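Obg-like ATPase 1 (Schizosaccharomyces pombe, PDB 1NI3) hydrolyses ATP, and GTP less efficiently, as a magnesium-dependent P-loop enzyme of the YchF/OLA1 subfamily, and negatively regulates the G2/M transition of the cell cycle. Local coordinates at residues Pro202-Asp207 and Pro258-Ile263. Residues are numbered along the deposited sequence; the frame is centred on the assembly and turned at random.
Sequences PIRKGD and PGDTLI
Lys-205 and Pro-258 bring the two backbones nearest, their CA atoms still 8.2 Å apart, so the short 3-10 turn of 203-205 meets the loop leading into strand 262-265 through long side chains. Lys-205 and Asp-260 are the main partners. The lysine chain bends at chi2 and is extended beyond, and NZ of Lys-205 donates a hydrogen bond to Pro-258 O (2.7 Å). The C=O...N angle is 157°, with the amine tilted 22° from the carbonyl plane. The same NZ meets the Asp-260 side chain tip to tip, forming a salt bridge with OD2 at 3.0 Å; its hydrogen bonds to OD1 and OD2 are both weak. Arg-204 approaches the carboxylate with its guanidinium edge. Its NH2 forms a salt bridge with Asp-260 OD1 at 3.3 Å; the hydrogen bonds of NH2 to OD1 and OD2, and that of NE to OD1, are weak. The two planar groups are turned 69° apart, so they do not meet as a flat, paired bidentate bridge. Two positive groups thus share one carboxylate, whose OD2 is also hydrogen-bonded to Ser-257 OG, and the acid probably helps offset the repulsion between them. An alanine in place of Lys-205 would probably leave Pro-258 O without this donor and Asp-260 with Arg-204 as its one cationic partner across the contact. The Arg-204 side chain also touches Val-227 of strand 227-232 and Ser-257, and Lys-205 touches Tyr-195 of helix 179-199. Away from the annotated nucleotide site, this surface salt-bridge network ties the loop after helix 179-199 to the entry of strand 262-265, which pairs in parallel with strand 227-232 in the central sheet of the OBG-type G domain.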
loop_
_atom_site.group_PDB
_atom_site.type_symbol
_atom_site.label_atom_id
_atom_site.label_comp_id
_atom_site.label_asym_id
_atom_site.label_seq_id
_atom_site.Cartn_x
_atom_site.Cartn_y
_atom_site.Cartn_z
ATOM N N PRO A 202 -7.583 6.680 -14.810
ATOM C CA PRO A 202 -7.975 6.404 -13.427
ATOM C C PRO A 202 -8.190 7.680 -12.630
ATOM O O PRO A 202 -7.386 8.609 -12.684
ATOM C CB PRO A 202 -6.831 5.537 -12.902
ATOM C CG PRO A 202 -5.702 5.818 -13.831
ATOM C CD PRO A 202 -6.362 5.941 -15.163
ATOM N N ILE A 203 -9.300 7.714 -11.897
ATOM C CA ILE A 203 -9.692 8.875 -11.099
ATOM C C ILE A 203 -8.579 9.399 -10.178
ATOM O O ILE A 203 -8.486 10.607 -9.920
ATOM C CB ILE A 203 -10.962 8.551 -10.249
ATOM C CG1 ILE A 203 -11.807 9.808 -10.083
ATOM C CG2 ILE A 203 -10.576 7.980 -8.896
ATOM C CD1 ILE A 203 -12.467 10.272 -11.380
ATOM N N ARG A 204 -7.724 8.502 -9.696
ATOM C CA ARG A 204 -6.654 8.920 -8.808
ATOM C C ARG A 204 -5.677 9.855 -9.516
ATOM O O ARG A 204 -4.813 10.459 -8.877
ATOM C CB ARG A 204 -5.903 7.706 -8.288
ATOM C CG ARG A 204 -5.073 6.979 -9.308
ATOM C CD ARG A 204 -4.154 6.025 -8.586
ATOM N NE ARG A 204 -3.287 5.300 -9.498
ATOM C CZ ARG A 204 -3.651 4.206 -10.154
ATOM N NH1 ARG A 204 -4.871 3.705 -9.992
ATOM N NH2 ARG A 204 -2.797 3.613 -10.976
ATOM N N LYS A 205 -5.824 9.985 -10.832
ATOM C CA LYS A 205 -4.934 10.832 -11.615
ATOM C C LYS A 205 -5.477 12.216 -11.945
ATOM O O LYS A 205 -4.740 13.080 -12.425
ATOM C CB LYS A 205 -4.551 10.114 -12.910
ATOM C CG LYS A 205 -3.915 8.751 -12.694
ATOM C CD LYS A 205 -2.577 8.858 -11.975
ATOM C CE LYS A 205 -1.913 7.493 -11.811
ATOM N NZ LYS A 205 -0.669 7.575 -10.999
ATOM N N GLY A 206 -6.760 12.429 -11.691
ATOM C CA GLY A 206 -7.345 13.719 -11.985
ATOM C C GLY A 206 -6.811 14.777 -11.051
ATOM O O GLY A 206 -6.099 14.479 -10.094
ATOM N N ASP A 207 -7.153 16.024 -11.346
ATOM C CA ASP A 207 -6.744 17.164 -10.540
ATOM C C ASP A 207 -8.015 17.637 -9.849
ATOM O O ASP A 207 -8.736 18.487 -10.370
ATOM C CB ASP A 207 -6.179 18.265 -11.442
ATOM C CG ASP A 207 -5.814 19.521 -10.675
ATOM O OD1 ASP A 207 -5.240 19.398 -9.567
ATOM O OD2 ASP A 207 -6.085 20.635 -11.179
ATOM N N PRO A 258 0.742 7.393 -15.414
ATOM C CA PRO A 258 1.980 8.073 -15.037
ATOM C C PRO A 258 2.136 8.240 -13.537
ATOM O O PRO A 258 1.150 8.337 -12.807
ATOM C CB PRO A 258 1.861 9.402 -15.763
ATOM C CG PRO A 258 0.388 9.665 -15.705
ATOM C CD PRO A 258 -0.195 8.326 -16.068
ATOM N N GLY A 259 3.388 8.253 -13.094
ATOM C CA GLY A 259 3.684 8.431 -11.691
ATOM C C GLY A 259 3.802 7.145 -10.913
ATOM O O GLY A 259 4.629 7.025 -10.013
ATOM N N ASP A 260 2.969 6.175 -11.262
ATOM C CA ASP A 260 2.965 4.894 -10.571
ATOM C C ASP A 260 4.327 4.203 -10.568
ATOM O O ASP A 260 5.022 4.138 -11.580
ATOM C CB ASP A 260 1.907 3.997 -11.191
ATOM C CG ASP A 260 0.535 4.613 -11.110
ATOM O OD1 ASP A 260 0.048 4.829 -9.976
ATOM O OD2 ASP A 260 -0.052 4.907 -12.169
ATOM N N THR A 261 4.701 3.698 -9.403
ATOM C CA THR A 261 5.972 3.029 -9.228
ATOM C C THR A 261 6.075 1.758 -10.032
ATOM O O THR A 261 5.126 0.978 -10.119
ATOM C CB THR A 261 6.194 2.641 -7.777
ATOM O OG1 THR A 261 5.961 3.775 -6.941
ATOM C CG2 THR A 261 7.615 2.132 -7.583
ATOM N N LEU A 262 7.253 1.535 -10.595
ATOM C CA LEU A 262 7.504 0.349 -11.392
ATOM C C LEU A 262 8.713 -0.386 -10.809
ATOM O O LEU A 262 9.847 0.077 -10.908
ATOM C CB LEU A 262 7.747 0.782 -12.833
ATOM C CG LEU A 262 7.687 -0.263 -13.935
ATOM C CD1 LEU A 262 7.825 0.416 -15.287
ATOM C CD2 LEU A 262 8.792 -1.266 -13.732
ATOM N N ILE A 263 8.454 -1.541 -10.202
ATOM C CA ILE A 263 9.495 -2.347 -9.567
ATOM C C ILE A 263 9.826 -3.650 -10.306
ATOM O O ILE A 263 9.119 -4.644 -10.141
ATOM C CB ILE A 263 9.075 -2.725 -8.120
ATOM C CG1 ILE A 263 8.864 -1.459 -7.286
ATOM C CG2 ILE A 263 10.120 -3.628 -7.497
ATOM C CD1 ILE A 263 8.552 -1.731 -5.810
#